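Local coordinates for protein NDP-rhamnosyltransferase (PDB 3TSA) that belongs to the GT-B glycosyltransferases, enzymes built from two Rossmann-like domains that face each other across a cleft, at residues A218-I223 with G250-I255; V7-P12 with L119-A124; Y199-G204 with A299-R304. All blocks are in the same frame, centred on the assembly; numbering follows the deposited sequence.

Contact 1. Residues A218-I223 with G250-I255; sequences ARRVCI and GVEAVI
Glu252, Val254 and Ile223 give up the most surface where strands 219-223 and 251-255 run side by side, their axes 4.5 Å apart at closest approach and their directions 28° apart, so the pairing is parallel. Glu252 is gripped through both backbone polar atoms: its N donates to Arg219 O at 2.9 Å, and its O receives Val221 N at 3.0 Å, in the carbonyl plane. Val254 repeats the pattern two residues on, with its N 2.8 Å from Val221 O and its O taking Ile223 N almost along the C=O axis.

On the face bearing Arg220, Cys222, Glu252 and Val254, the Arg220 and Glu252 chains both leave with CG anti to the backbone N and lie alongside each other. A bend at chi3 of Arg220 (-70°) brings NE to 3.1 Å from Glu252 OE2; this is a salt bridge, but its N-H...O angle of 132° makes the hydrogen bond weak, and Arg220 NH1 is held separately by Thr286 OG1 and Trp211 O. Val254 CG2 touches the aliphatic stem at Arg220 CD, 3.9 Å away, while Ala218 CB meets Glu252 CB at 3.7 Å. On the other face Ile223 CD1 approaches Ile255 CG1 at 4.3 Å.

Helix 236-246, part of the beta-alpha-beta crossover joining the two strands, covers Ile223, Ala253 and Ile255, and strand 289-292 flanks 219-224 on its other edge.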
loop_
_atom_site.group_PDB
_atom_site.type_symbol
_atom_site.label_atom_id
_atom_site.label_comp_id
_atom_site.label_asym_id
_atom_site.label_seq_id
_atom_site.Cartn_x
_atom_site.Cartn_y
_atom_site.Cartn_z
ATOM N N ALA A 218 -20.246 -21.407 18.088
ATOM C CA ALA A 218 -20.812 -21.848 16.818
ATOM C C ALA A 218 -19.709 -22.314 15.884
ATOM O O ALA A 218 -18.536 -22.011 16.130
ATOM C CB ALA A 218 -21.593 -20.712 16.129
ATOM N N ARG A 219 -20.096 -23.006 14.827
ATOM C CA ARG A 219 -19.106 -23.482 13.790
ATOM C C ARG A 219 -19.075 -22.397 12.711
ATOM O O ARG A 219 -20.059 -22.251 11.920
ATOM C CB ARG A 219 -19.680 -24.779 13.185
ATOM C CG ARG A 219 -20.180 -25.768 14.246
ATOM C CD ARG A 219 -18.988 -26.069 15.291
ATOM N NE ARG A 219 -17.853 -26.789 14.672
ATOM C CZ ARG A 219 -17.857 -28.057 14.256
ATOM N NH1 ARG A 219 -16.737 -28.611 13.763
ATOM N NH2 ARG A 219 -18.952 -28.803 14.363
ATOM N N ARG A 220 -18.012 -21.602 12.694
ATOM C CA ARG A 220 -18.027 -20.416 11.853
ATOM C C ARG A 220 -17.572 -20.783 10.431
ATOM O O ARG A 220 -16.480 -21.350 10.229
ATOM C CB ARG A 220 -17.106 -19.352 12.467
ATOM C CG ARG A 220 -17.151 -18.054 11.725
ATOM C CD ARG A 220 -16.494 -16.887 12.559
ATOM N NE ARG A 220 -17.247 -16.462 13.724
ATOM C CZ ARG A 220 -16.768 -15.611 14.627
ATOM N NH1 ARG A 220 -15.553 -15.131 14.461
ATOM N NH2 ARG A 220 -17.457 -15.269 15.692
ATOM N N VAL A 221 -18.410 -20.501 9.440
ATOM C CA VAL A 221 -18.162 -20.807 8.051
ATOM C C VAL A 221 -18.174 -19.470 7.333
ATOM O O VAL A 221 -19.169 -18.728 7.406
ATOM C CB VAL A 221 -19.339 -21.679 7.540
ATOM C CG1 VAL A 221 -19.320 -21.861 5.969
ATOM C CG2 VAL A 221 -19.282 -23.048 8.233
ATOM N N CYS A 222 -17.094 -19.126 6.601
ATOM C CA CYS A 222 -17.116 -17.900 5.816
ATOM C C CYS A 222 -17.493 -18.207 4.347
ATOM O O CYS A 222 -16.849 -19.076 3.733
ATOM C CB CYS A 222 -15.751 -17.201 5.879
ATOM S SG CYS A 222 -15.547 -15.748 4.797
ATOM N N ILE A 223 -18.373 -17.410 3.757
ATOM C CA ILE A 223 -18.727 -17.495 2.348
ATOM C C ILE A 223 -18.181 -16.234 1.745
ATOM O O ILE A 223 -18.573 -15.123 2.145
ATOM C CB ILE A 223 -20.279 -17.582 2.139
ATOM C CG1 ILE A 223 -20.803 -18.858 2.769
ATOM C CG2 ILE A 223 -20.596 -17.428 0.630
ATOM C CD1 ILE A 223 -22.384 -18.771 2.890
ATOM N N GLY A 250 -25.599 -25.802 13.978
ATOM C CA GLY A 250 -24.324 -25.451 14.559
ATOM C C GLY A 250 -23.691 -24.227 13.905
ATOM O O GLY A 250 -22.911 -23.554 14.548
ATOM N N VAL A 251 -24.072 -23.922 12.663
ATOM C CA VAL A 251 -23.263 -23.022 11.823
ATOM C C VAL A 251 -23.604 -21.563 12.012
ATOM O O VAL A 251 -24.805 -21.195 12.173
ATOM C CB VAL A 251 -23.357 -23.403 10.262
ATOM C CG1 VAL A 251 -22.818 -22.235 9.369
ATOM C CG2 VAL A 251 -22.681 -24.722 9.983
ATOM N N GLU A 252 -22.565 -20.728 12.075
ATOM C CA GLU A 252 -22.691 -19.307 11.930
ATOM C C GLU A 252 -22.028 -18.960 10.590
ATOM O O GLU A 252 -20.880 -19.190 10.455
ATOM C CB GLU A 252 -21.851 -18.639 13.040
ATOM C CG GLU A 252 -21.950 -17.169 12.951
ATOM C CD GLU A 252 -21.276 -16.508 14.137
ATOM O OE1 GLU A 252 -21.788 -16.728 15.299
ATOM O OE2 GLU A 252 -20.263 -15.798 13.892
ATOM N N ALA A 253 -22.760 -18.347 9.676
ATOM C CA ALA A 253 -22.252 -17.983 8.317
ATOM C C ALA A 253 -21.726 -16.562 8.306
ATOM O O ALA A 253 -22.438 -15.654 8.727
ATOM C CB ALA A 253 -23.389 -18.151 7.281
ATOM N N VAL A 254 -20.451 -16.324 7.964
ATOM C CA VAL A 254 -19.973 -14.935 7.833
ATOM C C VAL A 254 -19.912 -14.680 6.350
ATOM O O VAL A 254 -19.186 -15.381 5.650
ATOM C CB VAL A 254 -18.551 -14.680 8.494
ATOM C CG1 VAL A 254 -17.996 -13.284 8.153
ATOM C CG2 VAL A 254 -18.605 -14.871 10.012
ATOM N N ILE A 255 -20.687 -13.712 5.861
ATOM C CA ILE A 255 -20.845 -13.567 4.388
ATOM C C ILE A 255 -20.068 -12.351 3.934
ATOM O O ILE A 255 -20.324 -11.198 4.372
ATOM C CB ILE A 255 -22.332 -13.452 3.958
ATOM C CG1 ILE A 255 -23.092 -14.724 4.272
ATOM C CG2 ILE A 255 -22.436 -13.321 2.461
ATOM C CD1 ILE A 255 -24.597 -14.496 4.471
#

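Contact 2. Residues V7-P12 with L119-A124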
loop_
_atom_site.group_PDB
_atom_site.type_symbol
_atom_site.label_atom_id
_atom_site.label_comp_id
_atom_site.label_asym_id
_atom_site.label_seq_id
_atom_site.Cartn_x
_atom_site.Cartn_y
_atom_site.Cartn_z
ATOM N N VAL A 7 2.367 -4.659 -15.515
ATOM C CA VAL A 7 1.427 -4.787 -16.615
ATOM C C VAL A 7 0.474 -5.921 -16.259
ATOM O O VAL A 7 0.786 -7.088 -16.497
ATOM C CB VAL A 7 2.177 -5.147 -17.880
ATOM C CG1 VAL A 7 1.269 -5.213 -19.071
ATOM C CG2 VAL A 7 3.312 -4.126 -18.118
ATOM N N PRO A 8 -0.655 -5.594 -15.577
ATOM C CA PRO A 8 -1.570 -6.623 -15.205
ATOM C C PRO A 8 -2.678 -6.745 -16.236
ATOM O O PRO A 8 -2.845 -5.848 -17.086
ATOM C CB PRO A 8 -2.100 -6.109 -13.881
ATOM C CG PRO A 8 -2.067 -4.585 -14.055
ATOM C CD PRO A 8 -0.888 -4.313 -14.861
ATOM N N LEU A 9 -3.408 -7.858 -16.190
ATOM C CA LEU A 9 -4.670 -7.959 -16.900
ATOM C C LEU A 9 -5.672 -7.078 -16.184
ATOM O O LEU A 9 -5.528 -6.849 -14.966
ATOM C CB LEU A 9 -5.216 -9.370 -16.779
ATOM C CG LEU A 9 -5.019 -10.442 -17.834
ATOM C CD1 LEU A 9 -5.963 -11.566 -17.368
ATOM C CD2 LEU A 9 -5.257 -9.955 -19.223
ATOM N N PRO A 10 -6.697 -6.573 -16.906
ATOM C CA PRO A 10 -7.610 -5.701 -16.187
ATOM C C PRO A 10 -8.556 -6.464 -15.285
ATOM O O PRO A 10 -9.743 -6.252 -15.365
ATOM C CB PRO A 10 -8.405 -5.013 -17.290
ATOM C CG PRO A 10 -8.346 -5.977 -18.449
ATOM C CD PRO A 10 -7.092 -6.780 -18.315
ATOM N N TYR A 11 -8.051 -7.343 -14.425
ATOM C CA TYR A 11 -8.854 -7.933 -13.387
ATOM C C TYR A 11 -8.223 -7.663 -12.030
ATOM O O TYR A 11 -7.034 -8.037 -11.796
ATOM C CB TYR A 11 -9.001 -9.427 -13.571
ATOM C CG TYR A 11 -9.561 -9.759 -14.918
ATOM C CD1 TYR A 11 -10.890 -9.511 -15.234
ATOM C CD2 TYR A 11 -8.741 -10.300 -15.879
ATOM C CE1 TYR A 11 -11.393 -9.845 -16.517
ATOM C CE2 TYR A 11 -9.203 -10.623 -17.117
ATOM C CZ TYR A 11 -10.507 -10.399 -17.440
ATOM O OH TYR A 11 -10.858 -10.753 -18.710
ATOM N N PRO A 12 -9.016 -7.092 -11.111
ATOM C CA PRO A 12 -8.493 -6.750 -9.788
ATOM C C PRO A 12 -7.777 -7.867 -9.093
ATOM O O PRO A 12 -6.717 -7.569 -8.501
ATOM C CB PRO A 12 -9.759 -6.344 -9.007
ATOM C CG PRO A 12 -10.582 -5.700 -10.043
ATOM C CD PRO A 12 -10.443 -6.746 -11.208
ATOM N N LEU A 119 7.056 -6.218 -15.010
ATOM C CA LEU A 119 6.481 -7.284 -14.205
ATOM C C LEU A 119 5.081 -7.479 -14.782
ATOM O O LEU A 119 4.231 -6.587 -14.707
ATOM C CB LEU A 119 6.401 -6.801 -12.763
ATOM C CG LEU A 119 5.758 -7.825 -11.829
ATOM C CD1 LEU A 119 6.524 -9.147 -11.797
ATOM C CD2 LEU A 119 5.680 -7.252 -10.436
ATOM N N VAL A 120 4.851 -8.638 -15.385
ATOM C CA VAL A 120 3.741 -8.793 -16.301
ATOM C C VAL A 120 2.896 -9.944 -15.861
ATOM O O VAL A 120 3.437 -11.041 -15.629
ATOM C CB VAL A 120 4.345 -9.071 -17.702
ATOM C CG1 VAL A 120 3.235 -9.352 -18.737
ATOM C CG2 VAL A 120 5.187 -7.803 -18.145
ATOM N N ASP A 121 1.565 -9.744 -15.727
ATOM C CA ASP A 121 0.677 -10.887 -15.493
ATOM C C ASP A 121 0.846 -11.949 -16.603
ATOM O O ASP A 121 0.948 -11.602 -17.773
ATOM C CB ASP A 121 -0.732 -10.289 -15.471
ATOM C CG ASP A 121 -1.891 -11.309 -15.422
ATOM O OD1 ASP A 121 -1.848 -12.486 -15.800
ATOM O OD2 ASP A 121 -2.995 -10.807 -15.073
ATOM N N VAL A 122 0.851 -13.246 -16.236
ATOM C CA VAL A 122 1.037 -14.315 -17.247
ATOM C C VAL A 122 0.131 -14.190 -18.419
ATOM O O VAL A 122 0.569 -14.466 -19.550
ATOM C CB VAL A 122 0.883 -15.747 -16.639
ATOM C CG1 VAL A 122 0.634 -16.714 -17.716
ATOM C CG2 VAL A 122 2.225 -16.127 -16.021
ATOM N N CYS A 123 -1.117 -13.772 -18.207
ATOM C CA CYS A 123 -2.040 -13.572 -19.335
ATOM C C CYS A 123 -1.994 -12.203 -20.024
ATOM O O CYS A 123 -2.593 -12.048 -21.099
ATOM C CB CYS A 123 -3.429 -13.734 -18.856
ATOM S SG CYS A 123 -3.781 -15.489 -18.401
ATOM N N ALA A 124 -1.249 -11.233 -19.472
ATOM C CA ALA A 124 -1.235 -9.916 -20.095
ATOM C C ALA A 124 -0.207 -9.891 -21.226
ATOM O O ALA A 124 0.924 -9.421 -21.075
ATOM C CB ALA A 124 -0.970 -8.831 -19.037
#
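Strands 3-7 and 117-121 are neighbours at the centre of the N-terminal parallel sheet, and this contact lies at their C-terminal ends, where both chains turn into loops. The last rungs of the pairing are Val7 N to Leu119 O at 2.8 Å and Asp121 N to Val7 O at 2.9 Å. Beside them Val7 CB meets Val120 CG2 at 4.0 Å, the two valines pointing the same way.

At the end of strand 117-121 the Asp121 carboxylate takes over, its CG anti to the backbone N (chi1 172°). Asp121 OD1 accepts Cys123 N at 2.8 Å, forming an Asx turn inside the type I turn from Asp121 to Ala124. Asp121 OD2 accepts Leu9 N at 3.2 Å from 39° above the carboxylate plane, and bonds His14 ND1, whose imidazole the negative charge would be expected to polarise. Both oxygens are held, which fixes the rotation of the group. Packing is tight, since Leu9 CB lies 3.1 Å from Asp121 OD2, and Leu9 has a chi1 of -96°, off a staggered position. Leu9 CD1 reaches Cys123 CB at 3.7 Å, while Ala124 CB closes against Val7 O at 3.5 Å.

In the sheet order 3-2-1-4-5-6-7, these are the first and fourth strands in sequence. Adjacent strands whose crossovers lead in opposite directions, with diverging loops at their C-terminal ends, form the topological switch point of a doubly wound Rossmann-like domain.

Contact 3. Residues Y199-G204 with A299-R304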
loop_
_atom_site.group_PDB
_atom_site.type_symbol
_atom_site.label_atom_id
_atom_site.label_comp_id
_atom_site.label_asym_id
_atom_site.label_seq_id
_atom_site.Cartn_x
_atom_site.Cartn_y
_atom_site.Cartn_z
ATOM N N TYR A 199 3.027 -16.504 -1.003
ATOM C CA TYR A 199 1.751 -15.750 -1.033
ATOM C C TYR A 199 1.674 -14.976 0.290
ATOM O O TYR A 199 1.793 -15.594 1.357
ATOM C CB TYR A 199 0.563 -16.751 -1.185
ATOM C CG TYR A 199 -0.733 -15.960 -1.168
ATOM C CD1 TYR A 199 -1.076 -15.117 -2.266
ATOM C CD2 TYR A 199 -1.516 -15.951 -0.050
ATOM C CE1 TYR A 199 -2.202 -14.294 -2.219
ATOM C CE2 TYR A 199 -2.689 -15.179 -0.017
ATOM C CZ TYR A 199 -3.005 -14.344 -1.077
ATOM O OH TYR A 199 -4.163 -13.534 -0.948
ATOM N N VAL A 200 1.388 -13.663 0.202
ATOM C CA VAL A 200 1.125 -12.853 1.401
ATOM C C VAL A 200 -0.308 -12.427 1.238
ATOM O O VAL A 200 -0.654 -11.815 0.246
ATOM C CB VAL A 200 1.999 -11.607 1.394
ATOM C CG1 VAL A 200 1.568 -10.676 2.553
ATOM C CG2 VAL A 200 3.422 -12.044 1.628
ATOM N N PRO A 201 -1.141 -12.733 2.228
ATOM C CA PRO A 201 -2.531 -12.372 2.009
ATOM C C PRO A 201 -2.647 -10.860 1.874
ATOM O O PRO A 201 -2.092 -10.084 2.679
ATOM C CB PRO A 201 -3.252 -12.932 3.259
ATOM C CG PRO A 201 -2.426 -14.128 3.618
ATOM C CD PRO A 201 -0.965 -13.628 3.388
ATOM N N TYR A 202 -3.240 -10.431 0.790
ATOM C CA TYR A 202 -3.648 -9.057 0.635
ATOM C C TYR A 202 -4.995 -9.144 0.077
ATOM O O TYR A 202 -5.183 -9.592 -1.056
ATOM C CB TYR A 202 -2.773 -8.270 -0.362
ATOM C CG TYR A 202 -3.321 -6.886 -0.578
ATOM C CD1 TYR A 202 -3.371 -5.962 0.492
ATOM C CD2 TYR A 202 -3.872 -6.520 -1.816
ATOM C CE1 TYR A 202 -3.939 -4.681 0.278
ATOM C CE2 TYR A 202 -4.471 -5.219 -2.065
ATOM C CZ TYR A 202 -4.444 -4.297 -0.953
ATOM O OH TYR A 202 -5.052 -3.040 -1.100
ATOM N N ASN A 203 -5.951 -8.683 0.890
ATOM C CA ASN A 203 -7.343 -8.695 0.494
ATOM C C ASN A 203 -7.963 -7.290 0.575
ATOM O O ASN A 203 -9.166 -7.156 0.893
ATOM C CB ASN A 203 -8.130 -9.604 1.440
ATOM C CG ASN A 203 -7.355 -10.830 1.903
ATOM O OD1 ASN A 203 -7.121 -11.006 3.110
ATOM N ND2 ASN A 203 -7.027 -11.708 0.968
ATOM N N GLY A 204 -7.159 -6.251 0.354
ATOM C CA GLY A 204 -7.677 -4.885 0.340
ATOM C C GLY A 204 -7.474 -4.283 1.725
ATOM O O GLY A 204 -6.992 -4.936 2.652
ATOM N N ALA A 299 -8.825 -18.066 -1.818
ATOM C CA ALA A 299 -8.390 -19.479 -1.583
ATOM C C ALA A 299 -6.974 -19.561 -1.019
ATOM O O ALA A 299 -6.712 -20.383 -0.129
ATOM C CB ALA A 299 -8.516 -20.286 -2.880
ATOM N N PHE A 300 -6.051 -18.750 -1.541
ATOM C CA PHE A 300 -4.698 -18.813 -1.047
ATOM C C PHE A 300 -4.626 -18.225 0.370
ATOM O O PHE A 300 -3.794 -18.657 1.172
ATOM C CB PHE A 300 -3.720 -18.100 -2.006
ATOM C CG PHE A 300 -3.382 -18.881 -3.240
ATOM C CD1 PHE A 300 -4.054 -20.059 -3.625
ATOM C CD2 PHE A 300 -2.390 -18.407 -4.049
ATOM C CE1 PHE A 300 -3.664 -20.764 -4.848
ATOM C CE2 PHE A 300 -1.977 -19.111 -5.180
ATOM C CZ PHE A 300 -2.659 -20.267 -5.599
ATOM N N THR A 301 -5.508 -17.269 0.703
ATOM C CA THR A 301 -5.506 -16.734 2.062
ATOM C C THR A 301 -5.977 -17.843 2.989
ATOM O O THR A 301 -5.374 -18.066 4.042
ATOM C CB THR A 301 -6.404 -15.505 2.192
ATOM O OG1 THR A 301 -5.833 -14.433 1.445
ATOM C CG2 THR A 301 -6.586 -15.068 3.621
ATOM N N ALA A 302 -7.087 -18.530 2.610
ATOM C CA ALA A 302 -7.558 -19.648 3.389
ATOM C C ALA A 302 -6.418 -20.704 3.529
ATOM O O ALA A 302 -6.152 -21.167 4.658
ATOM C CB ALA A 302 -8.842 -20.262 2.803
ATOM N N THR A 303 -5.773 -21.045 2.417
ATOM C CA THR A 303 -4.808 -22.181 2.396
ATOM C C THR A 303 -3.598 -21.781 3.282
ATOM O O THR A 303 -3.179 -22.559 4.166
ATOM C CB THR A 303 -4.400 -22.472 0.969
ATOM O OG1 THR A 303 -5.554 -22.998 0.351
ATOM C CG2 THR A 303 -3.330 -23.583 0.935
ATOM N N ARG A 304 -3.153 -20.537 3.132
ATOM C CA ARG A 304 -2.055 -19.982 3.981
ATOM C C ARG A 304 -2.315 -20.136 5.487
ATOM O O ARG A 304 -1.405 -20.452 6.288
ATOM C CB ARG A 304 -1.735 -18.512 3.569
ATOM C CG ARG A 304 -0.727 -17.830 4.463
ATOM C CD ARG A 304 0.656 -18.505 4.526
ATOM N NE ARG A 304 1.505 -17.796 5.495
ATOM C CZ ARG A 304 1.545 -18.052 6.800
ATOM N NH1 ARG A 304 0.799 -19.030 7.334
ATOM N NH2 ARG A 304 2.350 -17.315 7.579
HETATM O O HOH W 1 2.654 -15.480 3.839
#
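The Tyr199 ring meets helix 296-304 with one face and one edge. Over the face stands Phe300 CB, 3.6 Å from the centroid of the Tyr199 ring and 10° off its normal, a CH-pi contact. Beyond CB the Phe300 ring swings aside and presents its edge to the same tyrosine face: the centroids are 5.7 Å apart and the planes stand at 81°, a T-shaped pair. Tyr199 has CG anti to its backbone N, which aims the ring at the helix, and near the ring plane its rim meets Thr301 OG1, 3.5 Å from CE2.

Asn203 and Thr301 approach tip to tip. Asn203 ND2 donates to Thr301 OG1 at 3.0 Å, nearly straight (169°), with the hydroxyl lying in the amide plane; OG1 is bonded to Gly297 O, and Asn203 OD1 is satisfied by Asn281 N. Pro201 packs against Thr301 and Arg304, its CB 3.5 Å from Thr301 OG1 and its ring crossing the Arg304 chain at about a right angle. A water donates to Tyr199 O at 2.6 Å and accepts from Arg304 NE at 3.1 Å.

The loop follows strand 195-196, an edge strand of the N-terminal sheet, so the contact joins the end of that domain to a helix of the C-terminal domain. Helices 318-327 and 358-371 pack on that helix, while Val200 and Tyr202 lean on helix 19-27 and touch the second subunit.

Overall arrangement
Contacts 1 and 2 are buried and lie in parallel sheets, one in each domain, on opposite sides of the chain's centre with their centres about 34 Å apart. Contact 3 lies about 19 Å from contact 1 and 18 Å from contact 2, measured between centres; it is only partly buried and joins the two halves. The chemistry follows the place: contact 1 is a regular backbone ladder along two strands, contact 2 exchanges that ladder for carboxylate bonds where its strands end, and contact 3, lacking strand pairing, relies on aromatic packing, one side-chain hydrogen bond and a bridging water. Along the sequence, contact 1 is nested within the loop closed by contact 3, whereas contact 2 precedes both.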